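Long-range contact in peptidase, C14 family (Geobacter sulfurreducens PCA, PDB 3BIJ), which is of unknown function but may act as a cysteine-type endopeptidase of the caspase-like C14 family: residues A[212-226]-A[246-258]. Sequence-based numbering, arbitrary orientation.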
loop_
_atom_site.group_PDB
_atom_site.type_symbol
_atom_site.label_atom_id
_atom_site.label_comp_id
_atom_site.label_asym_id
_atom_site.label_seq_id
_atom_site.Cartn_x
_atom_site.Cartn_y
_atom_site.Cartn_z
ATOM N N GLN A 212 -11.615 -7.631 16.840
ATOM C CA GLN A 212 -11.175 -8.161 15.552
ATOM C C GLN A 212 -12.339 -8.755 14.776
ATOM O O GLN A 212 -13.474 -8.745 15.244
ATOM C CB GLN A 212 -10.091 -9.224 15.748
ATOM C CG GLN A 212 -8.842 -8.715 16.440
ATOM C CD GLN A 212 -7.874 -9.827 16.722
ATOM O OE1 GLN A 212 -8.275 -10.891 17.192
ATOM N NE2 GLN A 212 -6.591 -9.598 16.440
ATOM N N LEU A 213 -12.047 -9.248 13.578
ATOM C CA LEU A 213 -13.055 -9.873 12.734
ATOM C C LEU A 213 -12.521 -11.228 12.338
ATOM O O LEU A 213 -11.305 -11.410 12.250
ATOM C CB LEU A 213 -13.307 -9.051 11.474
ATOM C CG LEU A 213 -14.100 -7.754 11.602
ATOM C CD1 LEU A 213 -14.303 -7.204 10.216
ATOM C CD2 LEU A 213 -15.451 -8.003 12.281
ATOM N N SER A 214 -13.428 -12.174 12.102
ATOM C CA SER A 214 -13.046 -13.533 11.711
ATOM C C SER A 214 -13.161 -13.715 10.213
ATOM O O SER A 214 -14.209 -13.462 9.624
ATOM C CB SER A 214 -13.920 -14.569 12.420
ATOM O OG SER A 214 -13.561 -14.670 13.779
ATOM N N GLN A 215 -12.084 -14.183 9.603
ATOM C CA GLN A 215 -12.062 -14.361 8.167
ATOM C C GLN A 215 -12.695 -15.660 7.673
ATOM O O GLN A 215 -12.492 -16.726 8.249
ATOM C CB GLN A 215 -10.624 -14.254 7.686
ATOM C CG GLN A 215 -10.512 -13.974 6.227
ATOM C CD GLN A 215 -9.117 -13.545 5.836
ATOM O OE1 GLN A 215 -8.608 -12.522 6.317
ATOM N NE2 GLN A 215 -8.482 -14.325 4.952
ATOM N N ASP A 216 -13.482 -15.556 6.612
ATOM C CA ASP A 216 -14.129 -16.712 6.017
ATOM C C ASP A 216 -13.283 -17.162 4.833
ATOM O O ASP A 216 -13.268 -16.503 3.794
ATOM C CB ASP A 216 -15.521 -16.343 5.516
ATOM C CG ASP A 216 -16.177 -17.473 4.739
ATOM O OD1 ASP A 216 -16.701 -17.230 3.629
ATOM O OD2 ASP A 216 -16.180 -18.614 5.240
ATOM N N GLY A 217 -12.576 -18.273 4.985
ATOM C CA GLY A 217 -11.756 -18.769 3.896
ATOM C C GLY A 217 -12.605 -19.404 2.809
ATOM O O GLY A 217 -13.834 -19.438 2.923
ATOM N N ALA A 218 -11.965 -19.912 1.757
ATOM C CA ALA A 218 -12.709 -20.541 0.666
ATOM C C ALA A 218 -13.110 -21.988 0.965
ATOM O O ALA A 218 -14.071 -22.494 0.381
ATOM C CB ALA A 218 -11.902 -20.480 -0.621
ATOM N N PHE A 219 -12.389 -22.645 1.881
ATOM C CA PHE A 219 -12.694 -24.035 2.239
ATOM C C PHE A 219 -12.936 -24.320 3.720
ATOM O O PHE A 219 -13.228 -25.451 4.104
ATOM C CB PHE A 219 -11.609 -24.955 1.700
ATOM C CG PHE A 219 -11.308 -24.707 0.261
ATOM C CD1 PHE A 219 -10.324 -23.784 -0.097
ATOM C CD2 PHE A 219 -12.071 -25.315 -0.741
ATOM C CE1 PHE A 219 -10.103 -23.458 -1.425
ATOM C CE2 PHE A 219 -11.862 -24.997 -2.075
ATOM C CZ PHE A 219 -10.874 -24.063 -2.423
ATOM N N ASN A 220 -12.781 -23.287 4.537
ATOM C CA ASN A 220 -13.051 -23.313 5.970
ATOM C C ASN A 220 -12.539 -22.009 6.565
ATOM O O ASN A 220 -11.696 -21.331 5.969
ATOM C CB ASN A 220 -12.468 -24.549 6.695
ATOM C CG ASN A 220 -11.104 -24.916 6.234
ATOM O OD1 ASN A 220 -10.292 -24.046 5.918
ATOM N ND2 ASN A 220 -10.818 -26.218 6.211
ATOM N N GLY A 221 -13.092 -21.634 7.713
ATOM C CA GLY A 221 -12.690 -20.397 8.350
ATOM C C GLY A 221 -11.198 -20.341 8.602
ATOM O O GLY A 221 -10.529 -21.366 8.668
ATOM N N ALA A 222 -10.661 -19.140 8.731
ATOM C CA ALA A 222 -9.244 -19.011 8.990
ATOM C C ALA A 222 -8.935 -19.760 10.285
ATOM O O ALA A 222 -7.996 -20.551 10.349
ATOM C CB ALA A 222 -8.865 -17.530 9.126
ATOM N N PHE A 223 -9.735 -19.509 11.315
ATOM C CA PHE A 223 -9.538 -20.163 12.605
ATOM C C PHE A 223 -9.680 -21.693 12.495
ATOM O O PHE A 223 -8.773 -22.448 12.856
ATOM C CB PHE A 223 -10.539 -19.616 13.638
ATOM C CG PHE A 223 -10.646 -20.455 14.885
ATOM C CD1 PHE A 223 -9.507 -20.830 15.601
ATOM C CD2 PHE A 223 -11.887 -20.881 15.339
ATOM C CE1 PHE A 223 -9.609 -21.620 16.754
ATOM C CE2 PHE A 223 -12.003 -21.667 16.482
ATOM C CZ PHE A 223 -10.861 -22.038 17.191
ATOM N N THR A 224 -10.818 -22.141 11.986
ATOM C CA THR A 224 -11.064 -23.569 11.852
ATOM C C THR A 224 -9.963 -24.270 11.045
ATOM O O THR A 224 -9.512 -25.370 11.393
ATOM C CB THR A 224 -12.439 -23.841 11.185
ATOM O OG1 THR A 224 -13.472 -23.198 11.946
ATOM C CG2 THR A 224 -12.713 -25.330 11.125
ATOM N N GLY A 225 -9.528 -23.630 9.971
ATOM C CA GLY A 225 -8.480 -24.208 9.150
ATOM C C GLY A 225 -7.223 -24.481 9.955
ATOM O O GLY A 225 -6.612 -25.538 9.815
ATOM N N GLN A 226 -6.824 -23.534 10.799
ATOM C CA GLN A 226 -5.636 -23.737 11.604
ATOM C C GLN A 226 -5.900 -24.695 12.754
ATOM O O GLN A 226 -4.982 -25.373 13.234
ATOM C CB GLN A 226 -5.108 -22.413 12.132
ATOM C CG GLN A 226 -4.603 -21.539 11.020
ATOM C CD GLN A 226 -3.545 -22.224 10.185
ATOM O OE1 GLN A 226 -3.533 -22.107 8.962
ATOM N NE2 GLN A 226 -2.642 -22.938 10.840
ATOM N N ALA A 246 -0.964 -23.092 20.362
ATOM C CA ALA A 246 -0.380 -23.561 19.106
ATOM C C ALA A 246 -1.136 -22.990 17.899
ATOM O O ALA A 246 -0.556 -22.772 16.838
ATOM C CB ALA A 246 -0.393 -25.095 19.058
ATOM N N ILE A 247 -2.430 -22.756 18.061
ATOM C CA ILE A 247 -3.215 -22.214 16.969
ATOM C C ILE A 247 -2.912 -20.735 16.803
ATOM O O ILE A 247 -2.510 -20.308 15.725
ATOM C CB ILE A 247 -4.722 -22.415 17.208
ATOM C CG1 ILE A 247 -5.032 -23.908 17.218
ATOM C CG2 ILE A 247 -5.531 -21.716 16.129
ATOM C CD1 ILE A 247 -6.439 -24.236 17.577
ATOM N N VAL A 248 -3.091 -19.956 17.867
ATOM C CA VAL A 248 -2.821 -18.528 17.789
ATOM C C VAL A 248 -1.425 -18.249 17.236
ATOM O O VAL A 248 -1.217 -17.263 16.544
ATOM C CB VAL A 248 -2.970 -17.827 19.163
ATOM C CG1 VAL A 248 -4.300 -18.192 19.790
ATOM C CG2 VAL A 248 -1.822 -18.185 20.065
ATOM N N ARG A 249 -0.478 -19.125 17.521
ATOM C CA ARG A 249 0.877 -18.930 17.050
ATOM C C ARG A 249 0.944 -18.856 15.531
ATOM O O ARG A 249 1.782 -18.147 14.981
ATOM C CB ARG A 249 1.767 -20.069 17.545
ATOM C CG ARG A 249 3.106 -19.624 18.113
ATOM C CD ARG A 249 2.902 -18.633 19.261
ATOM N NE ARG A 249 4.164 -18.298 19.936
ATOM C CZ ARG A 249 4.862 -19.155 20.673
ATOM N NH1 ARG A 249 4.420 -20.401 20.835
ATOM N NH2 ARG A 249 5.996 -18.769 21.240
ATOM N N ARG A 250 0.048 -19.578 14.864
ATOM C CA ARG A 250 -0.003 -19.637 13.404
ATOM C C ARG A 250 -0.884 -18.566 12.769
ATOM O O ARG A 250 -0.744 -18.253 11.592
ATOM C CB ARG A 250 -0.516 -21.013 12.986
ATOM C CG ARG A 250 0.244 -22.165 13.633
ATOM C CD ARG A 250 -0.393 -23.505 13.312
ATOM N NE ARG A 250 -0.339 -23.812 11.879
ATOM C CZ ARG A 250 0.764 -24.166 11.229
ATOM N NH1 ARG A 250 1.925 -24.268 11.871
ATOM N NH2 ARG A 250 0.699 -24.418 9.935
HETATM N N MSE A 251 -1.790 -18.016 13.570
HETATM C CA MSE A 251 -2.744 -17.003 13.149
HETATM C C MSE A 251 -2.150 -15.618 12.978
HETATM O O MSE A 251 -1.238 -15.234 13.695
HETATM C CB MSE A 251 -3.857 -16.920 14.178
HETATM C CG MSE A 251 -4.672 -18.191 14.319
HETATM SE SE MSE A 251 -5.781 -18.523 12.743
HETATM C CE MSE A 251 -7.155 -17.192 13.038
ATOM N N PRO A 252 -2.684 -14.837 12.034
ATOM C CA PRO A 252 -2.200 -13.480 11.785
ATOM C C PRO A 252 -2.576 -12.570 12.964
ATOM O O PRO A 252 -3.592 -12.793 13.638
ATOM C CB PRO A 252 -2.911 -13.096 10.491
ATOM C CG PRO A 252 -4.215 -13.851 10.576
ATOM C CD PRO A 252 -3.773 -15.195 11.106
ATOM N N PRO A 253 -1.770 -11.525 13.224
ATOM C CA PRO A 253 -2.030 -10.601 14.335
ATOM C C PRO A 253 -3.378 -9.887 14.326
ATOM O O PRO A 253 -3.830 -9.427 15.370
ATOM C CB PRO A 253 -0.848 -9.637 14.267
ATOM C CG PRO A 253 -0.510 -9.618 12.803
ATOM C CD PRO A 253 -0.611 -11.085 12.429
ATOM N N ASP A 254 -4.020 -9.813 13.156
ATOM C CA ASP A 254 -5.315 -9.141 13.025
ATOM C C ASP A 254 -6.479 -10.097 13.329
ATOM O O ASP A 254 -7.653 -9.705 13.294
ATOM C CB ASP A 254 -5.463 -8.547 11.616
ATOM C CG ASP A 254 -5.716 -9.598 10.563
ATOM O OD1 ASP A 254 -4.950 -10.586 10.483
ATOM O OD2 ASP A 254 -6.689 -9.436 9.798
ATOM N N GLN A 255 -6.146 -11.358 13.602
ATOM C CA GLN A 255 -7.139 -12.370 13.956
ATOM C C GLN A 255 -6.558 -13.355 14.969
ATOM O O GLN A 255 -5.789 -14.248 14.610
ATOM C CB GLN A 255 -7.632 -13.162 12.737
ATOM C CG GLN A 255 -8.912 -13.916 13.094
ATOM C CD GLN A 255 -9.513 -14.743 11.972
ATOM O OE1 GLN A 255 -9.352 -14.441 10.797
ATOM N NE2 GLN A 255 -10.241 -15.777 12.343
ATOM N N THR A 256 -6.932 -13.194 16.234
ATOM C CA THR A 256 -6.426 -14.059 17.294
ATOM C C THR A 256 -7.575 -14.738 18.012
ATOM O O THR A 256 -8.397 -14.067 18.635
ATOM C CB THR A 256 -5.624 -13.264 18.361
ATOM O OG1 THR A 256 -4.639 -12.447 17.719
ATOM C CG2 THR A 256 -4.929 -14.221 19.326
ATOM N N PRO A 257 -7.664 -16.077 17.919
ATOM C CA PRO A 257 -8.762 -16.756 18.613
ATOM C C PRO A 257 -8.596 -16.568 20.114
ATOM O O PRO A 257 -7.475 -16.460 20.618
ATOM C CB PRO A 257 -8.629 -18.212 18.145
ATOM C CG PRO A 257 -7.201 -18.325 17.694
ATOM C CD PRO A 257 -6.955 -17.005 17.021
ATOM N N ASN A 258 -9.722 -16.504 20.816
ATOM C CA ASN A 258 -9.721 -16.292 22.253
ATOM C C ASN A 258 -10.037 -17.538 23.077
ATOM O O ASN A 258 -10.795 -18.418 22.657
ATOM C CB ASN A 258 -10.727 -15.204 22.597
ATOM C CG ASN A 258 -10.433 -14.542 23.914
ATOM O OD1 ASN A 258 -11.349 -14.204 24.657
ATOM N ND2 ASN A 258 -9.150 -14.340 24.213
HETATM O O HOH W 1 -11.849 -17.576 10.894
#
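Gln255 reaches across to Gln215 and Gln212 to Thr256, two glutamines that join the 254-256 loop to residues 212-215 and the start of helix 222-231 in this caspase-type alpha/beta domain. The chain of Gln255 is fully extended, with CG anti to the backbone N (chi1 -165°), which carries its amide past the carbonyl of Leu213 to the backbone of Ser214 and Gln215. There Gln255 OE1 accepts from Gln215 N at 3.0 Å, the donor standing above the carbonyl plane, while CB of Ala222 lies against the same oxygen. Gln212 approaches from the other segment and lays its aliphatic part along the carbonyl of Asp254; its OE1 receives Thr256 N at 2.8 Å in a fairly straight bond (161°), and Gln209 N donates to it as well. Gln212 NE2 instead bonds Pro253 O of a second subunit, so an alanine here would probably leave Thr256 N without its acceptor and remove a link between subunits. Farther along, selenomethionine Met251 folds back on itself and runs antiparallel to the Gln226 side chain, SE 3.7 Å from Gln226 CG, and sets its CE against Phe223 CA. The Phe223 ring meets Ile247 CG2 at its edge and Pro257 CB obliquely at 3.8 Å from CD1. Between Gln255 and the start of helix 222-231, a water accepts from Gln255 NE2 (2.8 Å) and Phe223 N and donates to Gln215 O at 2.9 Å.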